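Local coordinates for protein folylpolyglutamate synthase (FolC) (Helicobacter pylori, PDB 6K8C) that probably adds glutamate to dihydropteroate and extends the gamma-glutamate tail of tetrahydrofolates, using ATP, in folate biosynthesis, at residues L177-M188 against Q198-Q206; Y234-M242 against D285-A295. One frame throughout, in Å; residues are numbered along the deposited sequence.

Contact 1 (L177-M188 against Q198-Q206)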
loop_
_atom_site.group_PDB
_atom_site.type_symbol
_atom_site.label_atom_id
_atom_site.label_comp_id
_atom_site.label_asym_id
_atom_site.label_seq_id
_atom_site.Cartn_x
_atom_site.Cartn_y
_atom_site.Cartn_z
ATOM N N LEU A 177 -11.348 17.486 4.733
ATOM C CA LEU A 177 -10.211 17.242 3.850
ATOM C C LEU A 177 -9.038 18.153 4.188
ATOM O O LEU A 177 -7.880 17.732 4.082
ATOM C CB LEU A 177 -10.627 17.423 2.389
ATOM C CG LEU A 177 -9.555 17.139 1.334
ATOM C CD1 LEU A 177 -9.131 15.677 1.367
ATOM C CD2 LEU A 177 -10.042 17.529 -0.058
ATOM N N GLU A 178 -9.310 19.395 4.597
ATOM C CA GLU A 178 -8.229 20.278 5.024
ATOM C C GLU A 178 -7.508 19.705 6.236
ATOM O O GLU A 178 -6.276 19.769 6.322
ATOM C CB GLU A 178 -8.778 21.673 5.327
ATOM C CG GLU A 178 -7.821 22.577 6.102
ATOM C CD GLU A 178 -6.929 23.410 5.195
ATOM O OE1 GLU A 178 -7.400 23.826 4.115
ATOM O OE2 GLU A 178 -5.756 23.654 5.560
ATOM N N SER A 179 -8.259 19.122 7.171
ATOM C CA SER A 179 -7.651 18.531 8.358
ATOM C C SER A 179 -6.816 17.307 8.001
ATOM O O SER A 179 -5.758 17.079 8.598
ATOM C CB SER A 179 -8.734 18.166 9.375
ATOM O OG SER A 179 -8.198 17.397 10.438
ATOM N N ILE A 180 -7.279 16.502 7.042
ATOM C CA ILE A 180 -6.492 15.355 6.598
ATOM C C ILE A 180 -5.184 15.827 5.983
ATOM O O ILE A 180 -4.099 15.339 6.326
ATOM C CB ILE A 180 -7.295 14.496 5.605
ATOM C CG1 ILE A 180 -8.645 14.094 6.203
ATOM C CG2 ILE A 180 -6.487 13.271 5.190
ATOM C CD1 ILE A 180 -8.537 13.244 7.437
ATOM N N ALA A 181 -5.272 16.797 5.070
ATOM C CA ALA A 181 -4.084 17.309 4.401
ATOM C C ALA A 181 -3.088 17.878 5.400
ATOM O O ALA A 181 -1.874 17.710 5.239
ATOM C CB ALA A 181 -4.482 18.371 3.378
ATOM N N GLN A 182 -3.586 18.537 6.449
ATOM C CA GLN A 182 -2.703 19.190 7.410
ATOM C C GLN A 182 -1.799 18.185 8.111
ATOM O O GLN A 182 -0.580 18.376 8.184
ATOM C CB GLN A 182 -3.530 19.968 8.435
ATOM C CG GLN A 182 -3.924 21.350 7.972
ATOM C CD GLN A 182 -2.738 22.151 7.483
ATOM O OE1 GLN A 182 -1.689 22.187 8.127
ATOM N NE2 GLN A 182 -2.896 22.793 6.334
ATOM N N THR A 183 -2.380 17.099 8.629
ATOM C CA THR A 183 -1.591 16.135 9.390
ATOM C C THR A 183 -0.550 15.449 8.513
ATOM O O THR A 183 0.576 15.194 8.958
ATOM C CB THR A 183 -2.508 15.100 10.043
ATOM O OG1 THR A 183 -2.981 14.177 9.052
ATOM C CG2 THR A 183 -3.698 15.786 10.695
ATOM N N LYS A 184 -0.906 15.145 7.262
ATOM C CA LYS A 184 0.039 14.494 6.361
ATOM C C LYS A 184 1.153 15.446 5.942
ATOM O O LYS A 184 2.331 15.069 5.933
ATOM C CB LYS A 184 -0.697 13.954 5.132
ATOM C CG LYS A 184 -1.730 12.880 5.441
ATOM C CD LYS A 184 -2.186 12.169 4.176
ATOM C CE LYS A 184 -3.254 11.119 4.474
ATOM N NZ LYS A 184 -2.704 9.959 5.219
ATOM N N LEU A 185 0.805 16.684 5.602
ATOM C CA LEU A 185 1.767 17.603 5.014
ATOM C C LEU A 185 2.665 18.279 6.041
ATOM O O LEU A 185 3.748 18.749 5.677
ATOM C CB LEU A 185 1.035 18.672 4.198
ATOM C CG LEU A 185 0.331 18.151 2.945
ATOM C CD1 LEU A 185 -0.739 19.134 2.482
ATOM C CD2 LEU A 185 1.341 17.886 1.841
ATOM N N LYS A 186 2.249 18.338 7.310
ATOM C CA LYS A 186 3.016 19.093 8.298
ATOM C C LYS A 186 4.406 18.510 8.510
ATOM O O LYS A 186 5.343 19.247 8.837
ATOM C CB LYS A 186 2.258 19.148 9.626
ATOM C CG LYS A 186 1.412 20.399 9.787
ATOM C CD LYS A 186 0.553 20.340 11.039
ATOM C CE LYS A 186 -0.356 21.556 11.125
ATOM N NZ LYS A 186 -1.794 21.184 11.025
ATOM N N ALA A 187 4.564 17.201 8.326
ATOM C CA ALA A 187 5.846 16.542 8.517
ATOM C C ALA A 187 6.700 16.524 7.253
ATOM O O ALA A 187 7.667 15.755 7.184
ATOM C CB ALA A 187 5.630 15.118 9.028
ATOM N N MET A 188 6.372 17.347 6.257
ATOM C CA MET A 188 7.214 17.431 5.074
ATOM C C MET A 188 8.587 17.974 5.449
ATOM O O MET A 188 8.717 18.843 6.317
ATOM C CB MET A 188 6.554 18.305 3.997
ATOM C CG MET A 188 6.863 19.791 4.077
ATOM S SD MET A 188 6.340 20.754 2.633
ATOM C CE MET A 188 4.589 20.380 2.536
ATOM N N GLN A 198 -6.137 17.689 -5.085
ATOM C CA GLN A 198 -7.237 18.638 -5.071
ATOM C C GLN A 198 -6.721 20.026 -4.697
ATOM O O GLN A 198 -5.673 20.178 -4.061
ATOM C CB GLN A 198 -8.322 18.184 -4.097
ATOM C CG GLN A 198 -9.080 16.957 -4.562
ATOM C CD GLN A 198 -10.092 16.481 -3.543
ATOM O OE1 GLN A 198 -11.004 17.216 -3.169
ATOM N NE2 GLN A 198 -9.934 15.244 -3.082
ATOM N N GLU A 199 -7.485 21.050 -5.091
ATOM C CA GLU A 199 -6.987 22.422 -5.030
ATOM C C GLU A 199 -6.629 22.840 -3.603
ATOM O O GLU A 199 -5.576 23.442 -3.370
ATOM C CB GLU A 199 -8.024 23.375 -5.627
ATOM C CG GLU A 199 -7.630 24.839 -5.559
ATOM C CD GLU A 199 -8.793 25.759 -5.874
ATOM O OE1 GLU A 199 -9.830 25.258 -6.359
ATOM O OE2 GLU A 199 -8.670 26.979 -5.638
ATOM N N LEU A 200 -7.500 22.546 -2.633
ATOM C CA LEU A 200 -7.204 22.947 -1.260
ATOM C C LEU A 200 -5.977 22.225 -0.715
ATOM O O LEU A 200 -5.233 22.794 0.090
ATOM C CB LEU A 200 -8.418 22.710 -0.353
ATOM C CG LEU A 200 -8.846 21.301 0.065
ATOM C CD1 LEU A 200 -8.249 20.924 1.418
ATOM C CD2 LEU A 200 -10.365 21.216 0.112
ATOM N N VAL A 201 -5.743 20.983 -1.147
ATOM C CA VAL A 201 -4.586 20.237 -0.660
ATOM C C VAL A 201 -3.296 20.819 -1.229
ATOM O O VAL A 201 -2.308 20.990 -0.506
ATOM C CB VAL A 201 -4.736 18.741 -0.991
ATOM C CG1 VAL A 201 -3.478 17.961 -0.588
ATOM C CG2 VAL A 201 -5.967 18.166 -0.292
ATOM N N LEU A 202 -3.284 21.138 -2.526
ATOM C CA LEU A 202 -2.119 21.797 -3.111
ATOM C C LEU A 202 -1.852 23.138 -2.438
ATOM O O LEU A 202 -0.697 23.482 -2.155
ATOM C CB LEU A 202 -2.315 21.981 -4.619
ATOM C CG LEU A 202 -1.144 22.614 -5.380
ATOM C CD1 LEU A 202 0.174 21.894 -5.095
ATOM C CD2 LEU A 202 -1.423 22.661 -6.881
ATOM N N ASN A 203 -2.912 23.907 -2.171
ATOM C CA ASN A 203 -2.766 25.175 -1.461
ATOM C C ASN A 203 -2.163 24.963 -0.079
ATOM O O ASN A 203 -1.245 25.683 0.329
ATOM C CB ASN A 203 -4.126 25.870 -1.345
ATOM C CG ASN A 203 -4.441 26.738 -2.541
ATOM O OD1 ASN A 203 -3.540 27.220 -3.223
ATOM N ND2 ASN A 203 -5.729 26.948 -2.800
ATOM N N ALA A 204 -2.678 23.981 0.662
ATOM C CA ALA A 204 -2.146 23.710 1.994
ATOM C C ALA A 204 -0.681 23.303 1.928
ATOM O O ALA A 204 0.134 23.749 2.747
ATOM C CB ALA A 204 -2.977 22.626 2.681
ATOM N N ALA A 205 -0.322 22.473 0.945
ATOM C CA ALA A 205 1.063 22.033 0.802
ATOM C C ALA A 205 1.986 23.194 0.451
ATOM O O ALA A 205 3.095 23.297 0.990
ATOM C CB ALA A 205 1.157 20.936 -0.257
ATOM N N GLN A 206 1.551 24.076 -0.455
ATOM C CA GLN A 206 2.378 25.220 -0.827
ATOM C C GLN A 206 2.578 26.163 0.351
ATOM O O GLN A 206 3.661 26.734 0.524
ATOM C CB GLN A 206 1.745 25.967 -2.003
ATOM C CG GLN A 206 1.926 25.263 -3.332
ATOM C CD GLN A 206 0.990 25.782 -4.401
ATOM O OE1 GLN A 206 0.024 26.489 -4.110
ATOM N NE2 GLN A 206 1.275 25.435 -5.649
HETATM O O HOH W 1 -5.835 25.001 1.888
HETATM O O HOH W 2 -1.385 24.627 5.153
#
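Leu177, Ala181 and Leu185, one turn apart on helix 177-185, meet Leu200, Val201, Ala204 and Ala205 of helix 199-206. The two are successive helices on one face of the parallel part of the Mur ligase middle domain sheet, a P-loop NTPase-type fold: strand 191-194 links them in an alpha-beta-alpha step. Their axes approach to 9.5 Å and cross at -36°.

The apolar contacts run from the Gln198 end to the Ala205 end. Leu177 has CG anti to its backbone nitrogen (chi1 -177°), which sends CD2 to CD2 of Leu200 at 3.7 Å and also against the amide of Gln198, the N-cap of the second helix. Val201 offers CG2 to the Ala181 CB methyl at 4.0 Å, while both methyls of Leu185 meet Ala205 CB, with CD2 at 3.7 Å. Phe162 of strand 159-162 touches Leu185 and Met188 from the sheet.

Polar groups line the outer side without a direct hydrogen bond between the helices. Gln182 NE2 donates to Glu178 OE2 within the first helix, and two waters bridge the helices instead. One donates to both Glu178 OE1 and Leu200 O; the other accepts from Gln182 NE2 and donates to Ala204 O at 3.0 Å. At the far end Met188, bent at chi3, lays CE 3.6 Å from Ala205 O.

Contact 2 (Y234-M242 against D285-A295)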
loop_
_atom_site.group_PDB
_atom_site.type_symbol
_atom_site.label_atom_id
_atom_site.label_comp_id
_atom_site.label_asym_id
_atom_site.label_seq_id
_atom_site.Cartn_x
_atom_site.Cartn_y
_atom_site.Cartn_z
ATOM N N TYR A 234 2.495 -3.932 -21.079
ATOM C CA TYR A 234 2.291 -4.964 -20.070
ATOM C C TYR A 234 0.846 -5.064 -19.597
ATOM O O TYR A 234 0.566 -5.822 -18.657
ATOM C CB TYR A 234 3.221 -4.722 -18.877
ATOM C CG TYR A 234 4.674 -4.942 -19.218
ATOM C CD1 TYR A 234 5.106 -6.163 -19.722
ATOM C CD2 TYR A 234 5.613 -3.928 -19.048
ATOM C CE1 TYR A 234 6.428 -6.374 -20.042
ATOM C CE2 TYR A 234 6.942 -4.130 -19.366
ATOM C CZ TYR A 234 7.344 -5.357 -19.862
ATOM O OH TYR A 234 8.664 -5.575 -20.184
ATOM N N HIS A 235 -0.077 -4.332 -20.230
ATOM C CA HIS A 235 -1.491 -4.354 -19.855
ATOM C C HIS A 235 -1.674 -4.083 -18.360
ATOM O O HIS A 235 -2.410 -4.780 -17.657
ATOM C CB HIS A 235 -2.140 -5.676 -20.268
ATOM C CG HIS A 235 -1.991 -5.989 -21.728
ATOM N ND1 HIS A 235 -1.908 -7.279 -22.212
ATOM C CD2 HIS A 235 -1.904 -5.178 -22.809
ATOM C CE1 HIS A 235 -1.781 -7.247 -23.527
ATOM N NE2 HIS A 235 -1.775 -5.983 -23.915
ATOM N N LEU A 236 -0.986 -3.049 -17.873
ATOM C CA LEU A 236 -1.021 -2.658 -16.466
ATOM C C LEU A 236 -2.066 -1.592 -16.182
ATOM O O LEU A 236 -1.794 -0.660 -15.420
ATOM C CB LEU A 236 0.363 -2.185 -16.025
ATOM C CG LEU A 236 1.498 -3.210 -16.000
ATOM C CD1 LEU A 236 2.844 -2.526 -15.813
ATOM C CD2 LEU A 236 1.270 -4.253 -14.915
ATOM N N ALA A 237 -3.268 -1.703 -16.756
ATOM C CA ALA A 237 -4.333 -0.755 -16.442
ATOM C C ALA A 237 -4.726 -0.788 -14.972
ATOM O O ALA A 237 -5.408 0.132 -14.502
ATOM C CB ALA A 237 -5.565 -1.030 -17.303
ATOM N N ARG A 238 -4.313 -1.827 -14.240
ATOM C CA ARG A 238 -4.615 -1.901 -12.816
ATOM C C ARG A 238 -4.026 -0.722 -12.051
ATOM O O ARG A 238 -4.574 -0.311 -11.020
ATOM C CB ARG A 238 -4.098 -3.228 -12.246
ATOM C CG ARG A 238 -4.233 -3.374 -10.737
ATOM C CD ARG A 238 -5.691 -3.308 -10.341
ATOM N NE ARG A 238 -5.909 -3.395 -8.898
ATOM C CZ ARG A 238 -5.702 -2.399 -8.044
ATOM N NH1 ARG A 238 -5.239 -1.228 -8.472
ATOM N NH2 ARG A 238 -5.956 -2.572 -6.756
ATOM N N PHE A 239 -2.934 -0.147 -12.544
ATOM C CA PHE A 239 -2.232 0.921 -11.843
ATOM C C PHE A 239 -2.341 2.227 -12.622
ATOM O O PHE A 239 -2.144 2.247 -13.840
ATOM C CB PHE A 239 -0.767 0.545 -11.630
ATOM C CG PHE A 239 -0.583 -0.786 -10.965
ATOM C CD1 PHE A 239 -0.843 -0.941 -9.614
ATOM C CD2 PHE A 239 -0.162 -1.886 -11.693
ATOM C CE1 PHE A 239 -0.674 -2.171 -8.993
ATOM C CE2 PHE A 239 0.004 -3.120 -11.079
ATOM C CZ PHE A 239 -0.254 -3.259 -9.728
ATOM N N LEU A 240 -2.666 3.306 -11.912
ATOM C CA LEU A 240 -2.750 4.624 -12.530
ATOM C C LEU A 240 -1.407 5.020 -13.125
ATOM O O LEU A 240 -0.369 4.924 -12.465
ATOM C CB LEU A 240 -3.187 5.667 -11.503
ATOM C CG LEU A 240 -4.679 5.858 -11.238
ATOM C CD1 LEU A 240 -4.890 6.811 -10.069
ATOM C CD2 LEU A 240 -5.382 6.368 -12.488
ATOM N N ALA A 241 -1.433 5.475 -14.378
ATOM C CA ALA A 241 -0.201 5.900 -15.032
ATOM C C ALA A 241 0.481 7.019 -14.253
ATOM O O ALA A 241 1.712 7.072 -14.186
ATOM C CB ALA A 241 -0.492 6.340 -16.470
ATOM N N MET A 242 -0.305 7.906 -13.634
ATOM C CA MET A 242 0.282 9.012 -12.878
ATOM C C MET A 242 1.144 8.516 -11.719
ATOM O O MET A 242 2.112 9.187 -11.332
ATOM C CB MET A 242 -0.821 9.937 -12.366
ATOM C CG MET A 242 -0.314 11.200 -11.668
ATOM S SD MET A 242 0.625 12.323 -12.735
ATOM C CE MET A 242 -0.364 12.299 -14.205
ATOM N N ASP A 285 -8.277 -9.021 -5.233
ATOM C CA ASP A 285 -7.770 -7.666 -5.399
ATOM C C ASP A 285 -8.223 -6.816 -4.224
ATOM O O ASP A 285 -9.406 -6.813 -3.875
ATOM C CB ASP A 285 -8.242 -7.054 -6.723
ATOM C CG ASP A 285 -7.512 -5.767 -7.055
ATOM O OD1 ASP A 285 -7.832 -4.732 -6.435
ATOM O OD2 ASP A 285 -6.617 -5.798 -7.925
ATOM N N VAL A 286 -7.272 -6.092 -3.619
ATOM C CA VAL A 286 -7.556 -5.300 -2.428
ATOM C C VAL A 286 -8.088 -3.909 -2.749
ATOM O O VAL A 286 -8.299 -3.113 -1.825
ATOM C CB VAL A 286 -6.298 -5.159 -1.550
ATOM C CG1 VAL A 286 -5.856 -6.524 -1.047
ATOM C CG2 VAL A 286 -5.178 -4.486 -2.340
ATOM N N GLY A 287 -8.310 -3.590 -4.018
ATOM C CA GLY A 287 -8.708 -2.243 -4.378
ATOM C C GLY A 287 -10.181 -1.956 -4.137
ATOM O O GLY A 287 -10.976 -2.828 -3.792
ATOM N N HIS A 288 -10.539 -0.680 -4.308
ATOM C CA HIS A 288 -11.948 -0.285 -4.403
ATOM C C HIS A 288 -11.964 1.096 -5.059
ATOM O O HIS A 288 -11.920 2.121 -4.375
ATOM C CB HIS A 288 -12.664 -0.267 -3.069
ATOM C CG HIS A 288 -14.153 -0.170 -3.204
ATOM N ND1 HIS A 288 -14.791 0.995 -3.576
ATOM C CD2 HIS A 288 -15.125 -1.102 -3.063
ATOM C CE1 HIS A 288 -16.093 0.780 -3.637
ATOM N NE2 HIS A 288 -16.323 -0.484 -3.330
ATOM N N ASN A 289 -12.023 1.100 -6.387
ATOM C CA ASN A 289 -11.896 2.312 -7.182
ATOM C C ASN A 289 -12.521 2.046 -8.531
ATOM O O ASN A 289 -12.425 0.922 -9.039
ATOM C CB ASN A 289 -10.423 2.702 -7.364
ATOM C CG ASN A 289 -10.092 4.027 -6.737
ATOM O OD1 ASN A 289 -10.859 4.557 -5.933
ATOM N ND2 ASN A 289 -8.939 4.580 -7.101
ATOM N N PRO A 290 -13.150 3.048 -9.147
ATOM C CA PRO A 290 -13.579 2.874 -10.538
ATOM C C PRO A 290 -12.438 2.452 -11.440
ATOM O O PRO A 290 -12.633 1.636 -12.350
ATOM C CB PRO A 290 -14.126 4.262 -10.908
ATOM C CG PRO A 290 -14.543 4.856 -9.608
ATOM C CD PRO A 290 -13.528 4.366 -8.609
ATOM N N HIS A 291 -11.233 2.973 -11.198
ATOM C CA HIS A 291 -10.106 2.627 -12.057
ATOM C C HIS A 291 -9.726 1.159 -11.916
ATOM O O HIS A 291 -9.511 0.465 -12.918
ATOM C CB HIS A 291 -8.906 3.521 -11.747
ATOM C CG HIS A 291 -7.785 3.360 -12.720
ATOM N ND1 HIS A 291 -7.733 4.047 -13.914
ATOM C CD2 HIS A 291 -6.689 2.564 -12.696
ATOM C CE1 HIS A 291 -6.645 3.694 -14.576
ATOM N NE2 HIS A 291 -5.995 2.796 -13.858
ATOM N N SER A 292 -9.614 0.663 -10.682
ATOM C CA SER A 292 -9.272 -0.747 -10.525
ATOM C C SER A 292 -10.428 -1.643 -10.944
ATOM O O SER A 292 -10.203 -2.725 -11.488
ATOM C CB SER A 292 -8.848 -1.053 -9.082
ATOM O OG SER A 292 -9.827 -0.661 -8.138
ATOM N N ALA A 293 -11.670 -1.203 -10.722
ATOM C CA ALA A 293 -12.809 -2.020 -11.129
ATOM C C ALA A 293 -12.831 -2.217 -12.638
ATOM O O ALA A 293 -13.110 -3.321 -13.124
ATOM C CB ALA A 293 -14.109 -1.386 -10.641
ATOM N N LYS A 294 -12.524 -1.161 -13.398
ATOM C CA LYS A 294 -12.443 -1.298 -14.848
ATOM C C LYS A 294 -11.348 -2.278 -15.243
ATOM O O LYS A 294 -11.545 -3.116 -16.132
ATOM C CB LYS A 294 -12.202 0.067 -15.493
ATOM C CG LYS A 294 -13.399 0.998 -15.436
ATOM C CD LYS A 294 -13.069 2.363 -16.026
ATOM C CE LYS A 294 -14.297 3.259 -16.064
ATOM N NZ LYS A 294 -13.943 4.679 -16.348
ATOM N N ALA A 295 -10.189 -2.195 -14.586
ATOM C CA ALA A 295 -9.085 -3.091 -14.916
ATOM C C ALA A 295 -9.414 -4.535 -14.559
ATOM O O ALA A 295 -9.015 -5.465 -15.271
ATOM C CB ALA A 295 -7.818 -2.641 -14.193
HETATM O O HOH W 3 -8.279 1.061 -15.366
#
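Arg238 starts out pointing away from the segment 285-295 and then turns back to grip Asp285 side-on, in a salt bridge between the middle and glutamate ligase domains. With CG anti to the amide nitrogen (chi1 174°) and a bend at chi2 (61°), the chain brings its guanidinium against the carboxylate, one nitrogen to each oxygen. Arg238 NE donates to Asp285 OD2 at 2.7 Å in a nearly straight bond, on the syn side. Arg238 NH2 reaches the syn lone pair of Asp285 OD1 at 2.9 Å. Asp285 OD1 also accepts from Gly287 N at 2.7 Å, an Asx turn, and Asp285 OD2 accepts a hydrogen bond from Cys275 N; together these bonds fix the rotation of the carboxylate. Ser292 CB sits over one face of the guanidinium, 3.6 Å from Arg238 CZ, and its hydroxyl is hydrogen-bonded to the Tyr376 hydroxyl.

His291 forms the second patch. Leu240 lays CD2 over the imidazole, 3.6 Å from the ring centroid, a CH-pi contact, and a water lies over the opposite face. That water donates to Ala237 O and His291 O, tying the turn 236-239 to the helix. One turn on from His291, Ala295 CB rests 3.6 Å from Arg238 CA, close against the backbone of the turn.

The turn follows helix 225-234 and leads into helix 241-254; across from it, helix 290-303 begins just beyond strand 282-285, whose Asp285 pairs with Val375 of strand 373-376, while helix 320-327 touches Pro290 and Lys294.

How the contacts relate
Contacts 1 and 2 come one after the other along the chain, their centres 25 Å apart and their nearest atoms about 11 Å apart, so they do not touch. Contact 1 (177-188 with 198-206) lies wholly within the middle domain, joining two helices beside its sheet; contact 2 (234-242 with 285-295) joins that domain to the glutamate ligase domain. A citrate, probably from the crystallisation liquor, has its nearest atom about 3 Å from Gly287 and takes a weak hydrogen bond from Arg238 NH1, so contact 2 borders a spot that can hold a small anion and may mark a pocket between the domains.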